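Local structure of peptidoglycan-N-acetylglucosamine deacetylase BC_1960 (Bacillus cereus, 4L1G) at residues 210-215 and 244-249. The protein removes the acetyl group from N-acetylglucosamine residues of cell-wall peptidoglycan in a zinc-dependent hydrolysis, and also acts on soluble chitin substrates and N-acetylchitooligomers. Residues are numbered along the deposited sequence; the frame is centred on the assembly and turned at random.
Sequences NNVLGN and PQLKTK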
# COMPACT_ATOMS: atom_id res chain seq x y z
N ASN A 210 -17.82 -0.45 -8.69
CA ASN A 210 -17.97 -0.23 -10.12
C ASN A 210 -16.72 0.39 -10.73
O ASN A 210 -16.34 0.08 -11.86
CB ASN A 210 -19.19 0.64 -10.42
CG ASN A 210 -20.50 -0.02 -10.03
OD1 ASN A 210 -20.56 -1.23 -9.83
ND2 ASN A 210 -21.55 0.78 -9.92
N ASN A 211 -16.08 1.26 -9.96
CA ASN A 211 -14.83 1.88 -10.36
C ASN A 211 -13.72 0.84 -10.50
O ASN A 211 -13.08 0.75 -11.54
CB ASN A 211 -14.44 2.96 -9.35
CG ASN A 211 -13.09 3.59 -9.64
OD1 ASN A 211 -12.60 3.55 -10.77
ND2 ASN A 211 -12.48 4.17 -8.61
N VAL A 212 -13.51 0.07 -9.44
CA VAL A 212 -12.46 -0.94 -9.42
C VAL A 212 -12.64 -2.00 -10.51
O VAL A 212 -11.70 -2.32 -11.23
CB VAL A 212 -12.36 -1.64 -8.04
CG1 VAL A 212 -11.43 -2.84 -8.11
CG2 VAL A 212 -11.89 -0.66 -6.98
N LEU A 213 -13.85 -2.53 -10.63
CA LEU A 213 -14.13 -3.57 -11.62
C LEU A 213 -14.03 -3.06 -13.05
O LEU A 213 -13.75 -3.83 -13.97
CB LEU A 213 -15.51 -4.19 -11.38
CG LEU A 213 -15.55 -5.49 -10.59
CD1 LEU A 213 -14.81 -6.59 -11.34
CD2 LEU A 213 -14.95 -5.30 -9.20
N GLY A 214 -14.26 -1.77 -13.23
CA GLY A 214 -14.20 -1.18 -14.55
C GLY A 214 -12.79 -0.84 -15.00
O GLY A 214 -12.54 -0.67 -16.19
N ASN A 215 -11.87 -0.75 -14.04
CA ASN A 215 -10.51 -0.31 -14.35
C ASN A 215 -9.40 -1.29 -13.94
O ASN A 215 -8.22 -0.95 -14.02
CB ASN A 215 -10.24 1.06 -13.74
CG ASN A 215 -11.17 2.14 -14.28
OD1 ASN A 215 -10.94 2.68 -15.36
ND2 ASN A 215 -12.22 2.44 -13.53
N PRO A 244 -14.95 -10.95 -4.52
CA PRO A 244 -15.53 -12.07 -5.27
C PRO A 244 -15.78 -11.76 -6.74
O PRO A 244 -15.65 -12.66 -7.58
CB PRO A 244 -16.86 -12.32 -4.54
CG PRO A 244 -17.20 -11.02 -3.92
CD PRO A 244 -15.89 -10.41 -3.52
N GLN A 245 -16.13 -10.52 -7.06
CA GLN A 245 -16.39 -10.15 -8.46
C GLN A 245 -15.13 -10.23 -9.33
O GLN A 245 -15.21 -10.59 -10.50
CB GLN A 245 -17.03 -8.76 -8.56
CG GLN A 245 -18.50 -8.74 -8.16
CD GLN A 245 -19.15 -7.38 -8.38
OE1 GLN A 245 -18.70 -6.59 -9.20
NE2 GLN A 245 -20.22 -7.12 -7.64
N LEU A 246 -13.98 -9.89 -8.76
CA LEU A 246 -12.72 -10.02 -9.48
C LEU A 246 -12.30 -11.48 -9.59
O LEU A 246 -11.79 -11.92 -10.62
CB LEU A 246 -11.62 -9.18 -8.82
CG LEU A 246 -11.55 -7.72 -9.27
CD1 LEU A 246 -10.56 -6.92 -8.43
CD2 LEU A 246 -11.18 -7.63 -10.75
N LYS A 247 -12.51 -12.24 -8.51
CA LYS A 247 -12.20 -13.67 -8.50
C LYS A 247 -12.98 -14.41 -9.57
O LYS A 247 -12.48 -15.36 -10.17
CB LYS A 247 -12.50 -14.28 -7.13
CG LYS A 247 -11.47 -13.97 -6.05
CD LYS A 247 -11.83 -14.67 -4.75
CE LYS A 247 -10.75 -14.50 -3.70
NZ LYS A 247 -11.09 -15.23 -2.45
N THR A 248 -14.22 -13.98 -9.81
CA THR A 248 -15.08 -14.58 -10.82
C THR A 248 -14.47 -14.44 -12.21
O THR A 248 -14.59 -15.33 -13.05
CB THR A 248 -16.49 -13.95 -10.80
OG1 THR A 248 -17.09 -14.18 -9.52
CG2 THR A 248 -17.38 -14.56 -11.88
N LYS A 249 -13.78 -13.33 -12.44
CA LYS A 249 -13.12 -13.08 -13.72
C LYS A 249 -11.77 -13.77 -13.81
O LYS A 249 -11.02 -13.58 -14.77
CB LYS A 249 -12.97 -11.58 -13.96
CG LYS A 249 -14.28 -10.81 -13.95
CD LYS A 249 -14.06 -9.31 -14.03
CE LYS A 249 -13.38 -8.92 -15.33
NZ LYS A 249 -13.35 -7.44 -15.51
O HOH W 1 -11.84 -5.90 -13.98
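L213 reaches across from 210-215 and packs against Q245, L246 and K249 of 244-249. It makes three of the four residue contacts. The side chains of L213 and L246 lie alongside each other and point opposite ways, and CD1 of L213 lies 3.8 Å from CD2 of L246. L213 CD1 also meets the aliphatic part of K249, at 3.9 Å from its CD. CG and CD2 of L213 meet Q245. The two side chains cross at about a right angle, with Q245 OE1 3.6 Å from L213 CG. Q245 CB lies near both CG and CD2 of L213. The chi1 of L213, -97°, is displaced from the usual staggered value, and it sets CG beside Q245. On the more buried side, V212 and L246 also cross at about a right angle. V212 CG1 is 4.2 Å from L246 CD1, a looser apolar touch.

The polar link is indirect. K249 bends at chi3 (62°) and passes L213 head to tail. K249 NZ donates a hydrogen bond of 2.6 Å to a water. That water donates to L213 O at 2.8 Å, so it bridges the lysine and the backbone near the C-terminal end of helix 205-215.

The two segments run nearly parallel; their short axes come within 10.6 Å, with a signed crossing angle of -19°. Helices 205-215 and 233-248 precede and follow strand 221-225. They pack side by side outside the barrel-like, alternating strand-helix deacetylase fold. Behind the contact, L246 packs on F253 of strand 252-253, and V212 touches T197, just after strand 195-196.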